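Local coordinates for metallo-carboxypeptidase (Pseudomonas aeruginosa, PDB 4A39), which is a zinc-dependent carboxypeptidase of the M14 family, related to the cytosolic carboxypeptidases, that probably trims residues from the C termini of peptides or proteins, at residues E142-A148 with E159-R165; L171-V175 with E260-G265; G265-F269 with V384-R388; L299-R304 with L343-I347. All blocks are in the same frame, centred on the assembly; numbering follows the deposited sequence.

Contact 1 (E142-A148 with E159-R165); sequences EGVERLA and ELLRVRR
Over one face of the R162 guanidinium lies CD1 of L147, 3.6 Å from NH2 and set toward the rim of the group, while at the edge of the R165 guanidinium sits the backbone O of E142. R165 takes E142 O side-on with two nitrogens, NE at 2.9 Å and NH2 at 3.2 Å. The R162 chain bends at chi3 (71°), which turns the face of its guanidinium to L147 CD1, and NH1 goes on to the hydroxyl of Y215. Between these ends the backbones pair antiparallel: E145 and R162 exchange N-H and C=O, and R164 N reaches G143 O at 2.9 Å. G143 has positive phi (85°), which glycine adopts readily, and lets R165 CG pass close to its CA (4.1 Å). V144 and V163 lie side by side, CG2 to CG2 at 4.1 Å, on the face covered by helix 128-138. On the other face A148 CB meets CD2 of L160, and CD2 of the bulge residue L147 reaches the same methyl. L160 O faces two successive amides, those of L147 and A148, each through a weak bond. That is a classic beta bulge, in the hairpin 144-163 at the margin of the central carboxypeptidase sheet.

Contact 2 (L171-V175 with E260-G265); sequences LKLWV and EMKRHG
E260 O is gripped twice from within its own helix, by the ring nitrogen ND1 of H264 at 2.7 Å and by the H264 backbone N at 3.0 Å, and the same E260 meets the strand through its CB, 3.8 Å from CH2 of W174. The ND1 bond is nearly straight (163°), and the carbonyl oxygen lies in the imidazole plane, so the ring is held against the last helical turn. Across the contact the one hydrogen bond runs from W174 NE1 to G265 O, 2.9 Å long and bent to 143°. It gives the buried indole N-H a partner where the helix has ended. G265 has positive phi (94°), a backbone shape that glycine adopts readily. M261 passes over the indole: its CG stands 3.7 Å from the centroid of the six-membered ring, a CH-pi contact, and SD lies above the same face at 4.9 Å, a distant Met-aromatic contact. The K172 chain folds at chi2 and chi3, running its methylenes along the carbonyls of H264 and G265, with CE 3.5 Å from H264 O; its NZ pairs with D267. Helix 252-264 thus packs against strand 171-177, and W174 stacks with Y215 of strand 212-217.

Contact 3 (G265-F269 with V384-R388); sequences GVDLF and VDELR
R388, the C-terminal residue, forms a salt bridge with D267: NE meets OD1 at 2.8 Å, and NH2 adds a weak bond to the same oxygen at 3.3 Å. NE comes to OD1 on its anti side, 25° out of the carboxylate plane, and the carboxylate and guanidinium planes stand almost at right angles (86°). One oxygen therefore takes both nitrogens, unlike the paired grip of two coplanar groups. NH2 also donates to V266 O at 3.0 Å, in the carbonyl plane and on a lone pair, which together with the salt bridge fixes the rotation of the guanidinium. A bend at chi2 (-63°) turns the R388 chain back toward D267, and arginine suits the site because its donors serve a carboxylate and a carbonyl together. The other carboxylate oxygen, OD2, pairs with K172, so D267 lies between two cations, which would tend to keep it ionised. Further out, one water bridges the backbones by donating to D267 O at 2.7 Å and to L387 O at 2.9 Å. Beyond it the contact becomes apolar: CD2 of L387 touches CD1 of L268 at 4.2 Å, two buried leucines crossing obliquely. The chain end after helix 366-383 is thus fastened to V266 and D267, loop residues leading into strand 268-275, between strand 171-177, reached through D267, and the end of helix 332-340, where R388 NH2 also meets Y340 O.

Contact 4 (L299-R304 with L343-I347); sequences LEQRFR and LAFTI. With GEM ((2-guanidinoethylmercapto)succinic acid), chain D.
Helix 294-308 packs here across strand 343-350 of the central sheet, the helix-on-sheet layering of the M14 alpha/beta fold, on a strand that carries T346 of the inhibitor pocket and, just beyond, E348, the predicted proton donor/acceptor. The short segments cross at -55°, their axes 9.0 Å apart at closest approach. The F345 ring enters among three helix side chains. CD2 of F345 lies over one face of the F303 ring, and F345 CE2 comes to 3.3 Å from F303 CD1. The two rings run antiparallel past one another, their planes inclined at 39°. With CG anti to the backbone N (chi1 -177°), F303 leans across toward the strand, and its CE1 also meets CD1 of I347. CZ of F345 rests 3.5 Å from CB of E300, while CE1 of F345 stands over the centre of the R304 guanidinium, 3.7 Å from CZ of R304. R304 NH2 lies at the edge of the F345 ring and is hydrogen-bonded to A283 O. L343 fills the next position: its CD1 touches CG of E300 at 3.6 Å and CB of L299 at 3.9 Å. The buried E300 carboxylate has several partners: OE1 is hydrogen-bonded to the hydroxyl of Y292, while OE2 takes the amide N-H of C286 and a water, which in turn accepts from A344 N. T346, on the same strand, lines the inhibitor pocket beside C6. Strand 343-350 itself runs between strands 268-275 and 282-284, with helix 366-383 packed beside F303.

From the N terminus, contact 1 closes first, a short hairpin at one margin of the seven-stranded sheet. Contact 2 follows in series, closing a long loop between strand 171-177 and helix 252-264; it touches contact 1 where L147 and L160 pack on H264 and E260. G265 belongs to both contact 2 and contact 3, so a short connection joins helix 252-264 to strand 268-275. Contact 3 closes the widest loop, to the C terminus, and contact 4 is nested inside it. These two meet through F269 N and L343 O on neighbouring strands and through the salt bridge of E386 with R302. The four contacts together tie the hairpin margin, the central strands and the helices packed on them.

Contact 1 (E142-A148 with E159-R165)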
# COMPACT_ATOMS: atom_id res chain seq x y z
N GLU A 142 -21.18 -12.75 -0.43
CA GLU A 142 -22.50 -12.23 -0.75
C GLU A 142 -22.49 -10.73 -1.03
O GLU A 142 -21.95 -9.95 -0.25
CB GLU A 142 -23.47 -12.53 0.39
CG GLU A 142 -24.91 -12.20 0.05
CD GLU A 142 -25.64 -11.56 1.20
OE1 GLU A 142 -25.80 -12.22 2.25
OE2 GLU A 142 -26.06 -10.39 1.05
N GLY A 143 -23.09 -10.35 -2.15
CA GLY A 143 -23.18 -8.95 -2.52
C GLY A 143 -21.98 -8.39 -3.26
O GLY A 143 -21.97 -7.20 -3.60
N VAL A 144 -20.98 -9.22 -3.51
CA VAL A 144 -19.78 -8.77 -4.21
C VAL A 144 -19.75 -9.19 -5.67
O VAL A 144 -19.98 -10.36 -6.01
CB VAL A 144 -18.50 -9.31 -3.52
CG1 VAL A 144 -17.26 -8.74 -4.19
CG2 VAL A 144 -18.52 -8.94 -2.04
N GLU A 145 -19.46 -8.23 -6.54
CA GLU A 145 -19.38 -8.49 -7.97
C GLU A 145 -18.29 -7.65 -8.61
O GLU A 145 -17.90 -6.62 -8.08
CB GLU A 145 -20.72 -8.16 -8.64
CG GLU A 145 -21.81 -9.18 -8.40
CD GLU A 145 -23.14 -8.76 -9.01
OE1 GLU A 145 -23.12 -8.16 -10.10
OE2 GLU A 145 -24.19 -9.03 -8.39
N ARG A 146 -17.78 -8.11 -9.75
CA ARG A 146 -16.76 -7.35 -10.46
C ARG A 146 -17.54 -6.37 -11.33
O ARG A 146 -18.09 -6.74 -12.37
CB ARG A 146 -15.89 -8.24 -11.34
CG ARG A 146 -14.64 -7.53 -11.84
CD ARG A 146 -13.82 -8.38 -12.79
NE ARG A 146 -14.47 -8.53 -14.08
CZ ARG A 146 -13.90 -9.10 -15.14
NH1 ARG A 146 -12.67 -9.58 -15.06
NH2 ARG A 146 -14.57 -9.19 -16.29
N LEU A 147 -17.59 -5.11 -10.89
CA LEU A 147 -18.31 -4.07 -11.60
C LEU A 147 -17.70 -3.72 -12.95
O LEU A 147 -18.41 -3.59 -13.95
CB LEU A 147 -18.37 -2.80 -10.75
CG LEU A 147 -19.15 -1.64 -11.36
CD1 LEU A 147 -20.59 -2.06 -11.62
CD2 LEU A 147 -19.11 -0.43 -10.44
N ALA A 148 -16.39 -3.57 -12.97
CA ALA A 148 -15.68 -3.23 -14.20
C ALA A 148 -14.25 -3.75 -14.12
O ALA A 148 -13.80 -4.20 -13.07
CB ALA A 148 -15.67 -1.72 -14.38
N GLU A 159 -9.08 -4.90 -11.59
CA GLU A 159 -10.46 -5.15 -11.18
C GLU A 159 -11.06 -4.08 -10.28
O GLU A 159 -10.41 -3.59 -9.36
CB GLU A 159 -10.57 -6.50 -10.47
CG GLU A 159 -10.18 -7.69 -11.32
CD GLU A 159 -8.76 -8.15 -11.06
OE1 GLU A 159 -7.92 -7.29 -10.72
OE2 GLU A 159 -8.49 -9.36 -11.21
N LEU A 160 -12.31 -3.73 -10.56
CA LEU A 160 -13.07 -2.79 -9.75
C LEU A 160 -14.21 -3.62 -9.17
O LEU A 160 -15.10 -4.06 -9.91
CB LEU A 160 -13.64 -1.64 -10.59
CG LEU A 160 -14.67 -0.74 -9.91
CD1 LEU A 160 -14.10 -0.20 -8.60
CD2 LEU A 160 -15.05 0.40 -10.84
N LEU A 161 -14.17 -3.85 -7.87
CA LEU A 161 -15.20 -4.65 -7.21
C LEU A 161 -16.23 -3.76 -6.55
O LEU A 161 -15.89 -2.68 -6.06
CB LEU A 161 -14.57 -5.56 -6.15
CG LEU A 161 -13.37 -6.41 -6.57
CD1 LEU A 161 -12.81 -7.13 -5.36
CD2 LEU A 161 -13.80 -7.40 -7.65
N ARG A 162 -17.49 -4.19 -6.54
CA ARG A 162 -18.53 -3.42 -5.88
C ARG A 162 -19.27 -4.29 -4.89
O ARG A 162 -19.68 -5.41 -5.21
CB ARG A 162 -19.54 -2.82 -6.89
CG ARG A 162 -20.69 -2.09 -6.18
CD ARG A 162 -21.46 -1.14 -7.09
NE ARG A 162 -22.27 -1.84 -8.09
CZ ARG A 162 -23.04 -1.23 -8.97
NH1 ARG A 162 -23.11 0.10 -8.99
NH2 ARG A 162 -23.75 -1.94 -9.84
N VAL A 163 -19.42 -3.78 -3.67
CA VAL A 163 -20.12 -4.49 -2.62
C VAL A 163 -21.46 -3.77 -2.47
O VAL A 163 -21.51 -2.61 -2.06
CB VAL A 163 -19.35 -4.43 -1.28
CG1 VAL A 163 -20.04 -5.29 -0.24
CG2 VAL A 163 -17.91 -4.88 -1.49
N ARG A 164 -22.54 -4.44 -2.85
CA ARG A 164 -23.88 -3.87 -2.77
C ARG A 164 -24.84 -4.93 -2.26
O ARG A 164 -25.09 -5.93 -2.94
CB ARG A 164 -24.31 -3.39 -4.16
CG ARG A 164 -25.71 -2.78 -4.26
CD ARG A 164 -25.93 -2.18 -5.65
NE ARG A 164 -27.28 -1.67 -5.88
CZ ARG A 164 -27.76 -0.53 -5.39
NH1 ARG A 164 -27.00 0.25 -4.64
NH2 ARG A 164 -29.01 -0.16 -5.65
N ARG A 165 -25.37 -4.73 -1.05
CA ARG A 165 -26.28 -5.70 -0.46
C ARG A 165 -27.72 -5.20 -0.34
O ARG A 165 -28.60 -5.96 0.07
CB ARG A 165 -25.75 -6.14 0.91
CG ARG A 165 -24.48 -6.98 0.80
CD ARG A 165 -23.91 -7.36 2.16
NE ARG A 165 -22.74 -8.23 2.00
CZ ARG A 165 -21.96 -8.63 2.99
NH1 ARG A 165 -22.20 -8.24 4.23
NH2 ARG A 165 -20.92 -9.42 2.74

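Contact 2 (L171-V175 with E260-G265)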
# COMPACT_ATOMS: atom_id res chain seq x y z
N LEU A 171 -25.07 5.87 -1.09
CA LEU A 171 -23.70 6.34 -0.97
C LEU A 171 -22.71 5.42 -1.68
O LEU A 171 -22.91 4.21 -1.73
CB LEU A 171 -23.31 6.47 0.51
CG LEU A 171 -24.13 7.47 1.32
CD1 LEU A 171 -23.68 7.45 2.77
CD2 LEU A 171 -23.98 8.87 0.74
N LYS A 172 -21.65 6.01 -2.23
CA LYS A 172 -20.61 5.25 -2.93
C LYS A 172 -19.29 5.51 -2.23
O LYS A 172 -18.75 6.61 -2.29
CB LYS A 172 -20.49 5.70 -4.39
CG LYS A 172 -21.73 5.47 -5.23
CD LYS A 172 -22.87 6.37 -4.80
CE LYS A 172 -22.69 7.79 -5.30
NZ LYS A 172 -23.88 8.62 -4.94
N LEU A 173 -18.76 4.49 -1.56
CA LEU A 173 -17.51 4.63 -0.82
C LEU A 173 -16.37 3.95 -1.59
O LEU A 173 -16.36 2.72 -1.74
CB LEU A 173 -17.65 4.01 0.57
CG LEU A 173 -18.93 4.33 1.33
CD1 LEU A 173 -18.82 3.75 2.73
CD2 LEU A 173 -19.18 5.83 1.39
N TRP A 174 -15.42 4.76 -2.06
CA TRP A 174 -14.30 4.25 -2.83
C TRP A 174 -12.99 4.07 -2.08
O TRP A 174 -12.57 4.95 -1.31
CB TRP A 174 -14.02 5.18 -4.02
CG TRP A 174 -15.10 5.21 -5.05
CD1 TRP A 174 -16.37 5.71 -4.92
CD2 TRP A 174 -14.99 4.74 -6.40
NE1 TRP A 174 -17.05 5.59 -6.11
CE2 TRP A 174 -16.23 4.99 -7.03
CE3 TRP A 174 -13.97 4.13 -7.14
CZ2 TRP A 174 -16.47 4.66 -8.37
CZ3 TRP A 174 -14.21 3.79 -8.47
CH2 TRP A 174 -15.45 4.06 -9.07
N VAL A 175 -12.35 2.94 -2.32
CA VAL A 175 -11.06 2.63 -1.72
C VAL A 175 -10.18 1.98 -2.79
O VAL A 175 -10.55 0.94 -3.33
CB VAL A 175 -11.20 1.64 -0.55
CG1 VAL A 175 -9.84 1.41 0.09
CG2 VAL A 175 -12.19 2.18 0.46
N GLU A 260 -14.87 5.39 -14.33
CA GLU A 260 -15.86 4.70 -13.50
C GLU A 260 -16.40 5.64 -12.43
O GLU A 260 -17.58 5.58 -12.08
CB GLU A 260 -15.24 3.46 -12.85
CG GLU A 260 -14.86 2.36 -13.84
CD GLU A 260 -16.04 1.87 -14.66
OE1 GLU A 260 -17.13 1.66 -14.07
OE2 GLU A 260 -15.89 1.68 -15.88
N MET A 261 -15.54 6.50 -11.90
CA MET A 261 -15.98 7.44 -10.87
C MET A 261 -16.97 8.43 -11.47
O MET A 261 -17.99 8.74 -10.86
CB MET A 261 -14.79 8.21 -10.28
CG MET A 261 -13.83 7.37 -9.47
SD MET A 261 -12.53 8.40 -8.73
CE MET A 261 -12.08 7.40 -7.29
N LYS A 262 -16.68 8.92 -12.66
CA LYS A 262 -17.56 9.88 -13.31
C LYS A 262 -18.96 9.33 -13.52
O LYS A 262 -19.96 10.05 -13.41
CB LYS A 262 -16.96 10.31 -14.66
CG LYS A 262 -15.73 11.19 -14.55
CD LYS A 262 -15.11 11.48 -15.91
CE LYS A 262 -13.88 12.37 -15.77
NZ LYS A 262 -13.15 12.52 -17.06
N ARG A 263 -19.03 8.03 -13.80
CA ARG A 263 -20.30 7.36 -14.05
C ARG A 263 -21.09 6.95 -12.82
O ARG A 263 -22.32 7.02 -12.82
CB ARG A 263 -20.07 6.14 -14.93
CG ARG A 263 -21.33 5.44 -15.42
CD ARG A 263 -21.07 4.86 -16.79
NE ARG A 263 -20.13 3.74 -16.75
CZ ARG A 263 -20.47 2.52 -16.35
NH1 ARG A 263 -21.71 2.29 -15.97
NH2 ARG A 263 -19.58 1.54 -16.37
N HIS A 264 -20.41 6.52 -11.77
CA HIS A 264 -21.14 6.10 -10.58
C HIS A 264 -21.22 7.12 -9.45
O HIS A 264 -22.13 7.03 -8.62
CB HIS A 264 -20.56 4.79 -10.03
CG HIS A 264 -20.49 3.70 -11.05
ND1 HIS A 264 -19.43 3.56 -11.93
CD2 HIS A 264 -21.35 2.70 -11.33
CE1 HIS A 264 -19.65 2.51 -12.70
NE2 HIS A 264 -20.80 1.97 -12.36
N GLY A 265 -20.29 8.06 -9.39
CA GLY A 265 -20.31 9.06 -8.33
C GLY A 265 -19.44 8.61 -7.17
O GLY A 265 -19.16 7.42 -7.02

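Contact 3 (G265-F269 with V384-R388)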
# COMPACT_ATOMS: atom_id res chain seq x y z
N GLY A 265 -20.29 8.06 -9.39
CA GLY A 265 -20.31 9.06 -8.33
C GLY A 265 -19.44 8.61 -7.17
O GLY A 265 -19.16 7.42 -7.02
N VAL A 266 -19.02 9.57 -6.35
CA VAL A 266 -18.15 9.31 -5.20
C VAL A 266 -18.57 10.10 -3.96
O VAL A 266 -18.76 11.31 -4.03
CB VAL A 266 -16.68 9.70 -5.53
CG1 VAL A 266 -15.77 9.38 -4.35
CG2 VAL A 266 -16.21 8.98 -6.79
N ASP A 267 -18.71 9.41 -2.83
CA ASP A 267 -19.10 10.06 -1.58
C ASP A 267 -18.04 9.89 -0.49
O ASP A 267 -18.18 10.41 0.62
CB ASP A 267 -20.45 9.52 -1.10
CG ASP A 267 -21.55 9.74 -2.13
OD1 ASP A 267 -21.80 10.91 -2.49
OD2 ASP A 267 -22.17 8.75 -2.57
N LEU A 268 -16.98 9.17 -0.81
CA LEU A 268 -15.87 8.92 0.10
C LEU A 268 -14.74 8.34 -0.72
O LEU A 268 -14.98 7.51 -1.61
CB LEU A 268 -16.25 7.91 1.19
CG LEU A 268 -15.06 7.48 2.05
CD1 LEU A 268 -14.86 8.49 3.17
CD2 LEU A 268 -15.31 6.10 2.62
N PHE A 269 -13.51 8.75 -0.44
CA PHE A 269 -12.37 8.23 -1.18
C PHE A 269 -11.15 8.03 -0.30
O PHE A 269 -10.68 8.97 0.34
CB PHE A 269 -12.00 9.17 -2.33
CG PHE A 269 -10.79 8.72 -3.11
CD1 PHE A 269 -10.84 7.54 -3.86
CD2 PHE A 269 -9.61 9.45 -3.08
CE1 PHE A 269 -9.72 7.11 -4.57
CE2 PHE A 269 -8.49 9.03 -3.79
CZ PHE A 269 -8.54 7.86 -4.54
N VAL A 384 -21.16 6.96 8.44
CA VAL A 384 -22.04 6.87 7.27
C VAL A 384 -23.13 7.94 7.14
O VAL A 384 -23.32 8.48 6.05
CB VAL A 384 -22.68 5.46 7.17
CG1 VAL A 384 -23.81 5.31 8.17
CG2 VAL A 384 -23.18 5.23 5.75
N ASP A 385 -23.82 8.25 8.23
CA ASP A 385 -24.89 9.26 8.17
C ASP A 385 -24.39 10.69 8.04
O ASP A 385 -25.18 11.61 7.82
CB ASP A 385 -25.78 9.16 9.41
CG ASP A 385 -26.47 7.82 9.53
OD1 ASP A 385 -27.02 7.34 8.52
OD2 ASP A 385 -26.47 7.24 10.64
N GLU A 386 -23.08 10.89 8.19
CA GLU A 386 -22.49 12.23 8.11
C GLU A 386 -21.77 12.52 6.80
O GLU A 386 -21.42 13.67 6.52
CB GLU A 386 -21.50 12.43 9.27
CG GLU A 386 -22.11 12.26 10.65
CD GLU A 386 -21.06 12.23 11.74
OE1 GLU A 386 -20.24 13.18 11.81
OE2 GLU A 386 -21.05 11.27 12.54
N LEU A 387 -21.53 11.49 5.99
CA LEU A 387 -20.82 11.67 4.73
C LEU A 387 -21.51 12.60 3.73
O LEU A 387 -20.85 13.27 2.94
CB LEU A 387 -20.54 10.31 4.09
CG LEU A 387 -19.59 9.45 4.93
CD1 LEU A 387 -19.47 8.07 4.30
CD2 LEU A 387 -18.22 10.12 5.02
N ARG A 388 -22.84 12.62 3.77
CA ARG A 388 -23.65 13.48 2.91
C ARG A 388 -24.81 14.06 3.71
O ARG A 388 -25.18 13.52 4.76
CB ARG A 388 -24.21 12.70 1.71
CG ARG A 388 -23.20 12.40 0.62
CD ARG A 388 -22.64 13.66 -0.04
NE ARG A 388 -21.66 13.30 -1.07
CZ ARG A 388 -20.83 14.14 -1.66
NH1 ARG A 388 -20.84 15.43 -1.36
NH2 ARG A 388 -19.96 13.68 -2.56
O HOH W 1 -18.21 12.91 1.73

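Contact 4 (L299-R304 with L343-I347)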
# COMPACT_ATOMS: atom_id res chain seq x y z
N LEU A 299 -15.40 16.67 8.83
CA LEU A 299 -15.46 15.25 8.51
C LEU A 299 -14.10 14.60 8.66
O LEU A 299 -14.00 13.47 9.14
CB LEU A 299 -15.99 15.03 7.08
CG LEU A 299 -17.52 15.09 6.92
CD1 LEU A 299 -17.89 14.97 5.45
CD2 LEU A 299 -18.16 13.96 7.72
N GLU A 300 -13.05 15.32 8.26
CA GLU A 300 -11.69 14.78 8.39
C GLU A 300 -11.38 14.60 9.87
O GLU A 300 -10.81 13.59 10.26
CB GLU A 300 -10.67 15.72 7.72
CG GLU A 300 -10.88 15.88 6.22
CD GLU A 300 -9.76 16.64 5.54
OE1 GLU A 300 -9.04 17.39 6.23
OE2 GLU A 300 -9.60 16.50 4.30
N GLN A 301 -11.79 15.57 10.69
CA GLN A 301 -11.56 15.51 12.13
C GLN A 301 -12.30 14.29 12.70
O GLN A 301 -11.75 13.52 13.48
CB GLN A 301 -12.08 16.79 12.79
CG GLN A 301 -11.37 17.21 14.08
CD GLN A 301 -11.53 16.22 15.20
OE1 GLN A 301 -12.64 15.85 15.58
NE2 GLN A 301 -10.41 15.79 15.77
N ARG A 302 -13.56 14.13 12.29
CA ARG A 302 -14.39 13.01 12.74
C ARG A 302 -13.76 11.66 12.41
O ARG A 302 -13.69 10.77 13.26
CB ARG A 302 -15.77 13.10 12.09
CG ARG A 302 -16.65 14.23 12.61
CD ARG A 302 -17.25 13.87 13.95
NE ARG A 302 -18.14 12.71 13.85
CZ ARG A 302 -18.05 11.63 14.63
NH1 ARG A 302 -17.11 11.57 15.58
NH2 ARG A 302 -18.90 10.63 14.48
N PHE A 303 -13.30 11.51 11.17
CA PHE A 303 -12.68 10.27 10.71
C PHE A 303 -11.42 9.92 11.50
O PHE A 303 -11.26 8.78 11.96
CB PHE A 303 -12.31 10.40 9.22
CG PHE A 303 -11.74 9.14 8.63
CD1 PHE A 303 -10.37 8.88 8.72
CD2 PHE A 303 -12.55 8.22 7.97
CE1 PHE A 303 -9.83 7.72 8.18
CE2 PHE A 303 -12.02 7.06 7.43
CZ PHE A 303 -10.65 6.81 7.53
N ARG A 304 -10.53 10.89 11.67
CA ARG A 304 -9.29 10.66 12.40
C ARG A 304 -9.53 10.29 13.86
O ARG A 304 -8.89 9.39 14.39
CB ARG A 304 -8.40 11.91 12.34
CG ARG A 304 -7.68 12.11 11.02
CD ARG A 304 -6.77 13.33 11.07
NE ARG A 304 -5.95 13.48 9.88
CZ ARG A 304 -5.96 14.56 9.10
NH1 ARG A 304 -6.76 15.58 9.38
NH2 ARG A 304 -5.17 14.61 8.03
N LEU A 343 -15.31 13.41 1.39
CA LEU A 343 -14.26 13.19 2.37
C LEU A 343 -13.23 12.34 1.63
O LEU A 343 -13.59 11.34 0.99
CB LEU A 343 -14.82 12.42 3.57
CG LEU A 343 -13.81 11.97 4.63
CD1 LEU A 343 -13.09 13.19 5.20
CD2 LEU A 343 -14.53 11.22 5.74
N ALA A 344 -11.97 12.74 1.70
CA ALA A 344 -10.91 12.02 1.01
C ALA A 344 -9.60 12.05 1.78
O ALA A 344 -9.20 13.10 2.29
CB ALA A 344 -10.69 12.62 -0.38
N PHE A 345 -8.94 10.90 1.85
CA PHE A 345 -7.67 10.78 2.56
C PHE A 345 -6.69 9.88 1.84
O PHE A 345 -7.07 8.98 1.09
CB PHE A 345 -7.86 10.12 3.93
CG PHE A 345 -8.37 11.02 5.02
CD1 PHE A 345 -7.59 12.06 5.50
CD2 PHE A 345 -9.60 10.76 5.62
CE1 PHE A 345 -8.02 12.83 6.58
CE2 PHE A 345 -10.04 11.53 6.70
CZ PHE A 345 -9.25 12.56 7.18
N THR A 346 -5.41 10.14 2.09
CA THR A 346 -4.35 9.29 1.59
C THR A 346 -4.02 8.59 2.91
O THR A 346 -3.67 9.26 3.88
CB THR A 346 -3.11 10.08 1.13
OG1 THR A 346 -3.44 10.85 -0.03
CG2 THR A 346 -1.98 9.13 0.80
N ILE A 347 -4.18 7.27 2.97
CA ILE A 347 -3.87 6.53 4.19
C ILE A 347 -2.43 6.06 4.07
O ILE A 347 -2.04 5.49 3.04
CB ILE A 347 -4.80 5.30 4.37
CG1 ILE A 347 -6.26 5.76 4.51
CG2 ILE A 347 -4.38 4.51 5.60
CD1 ILE A 347 -6.52 6.65 5.72
C8 GEM D . 2.13 10.57 -1.40
S7 GEM D . 0.40 9.96 -1.31
C6 GEM D . -0.42 11.41 -0.56
C5 GEM D . 0.47 12.25 0.36
N3 GEM D . 1.47 12.99 -0.43
C1 GEM D . 1.42 14.32 -0.46
N4 GEM D . 0.47 14.96 0.21
N2 GEM D . 2.32 15.01 -1.16
C9 GEM D . 2.65 10.56 -2.84
O14 GEM D . 1.85 10.27 -3.75
O15 GEM D . 3.85 10.85 -2.99
C10 GEM D . 3.04 9.75 -0.49
C11 GEM D . 3.09 8.27 -0.90
O12 GEM D . 2.86 7.42 -0.02
O13 GEM D . 3.37 8.03 -2.09
O HOH W 2 -11.60 15.44 2.76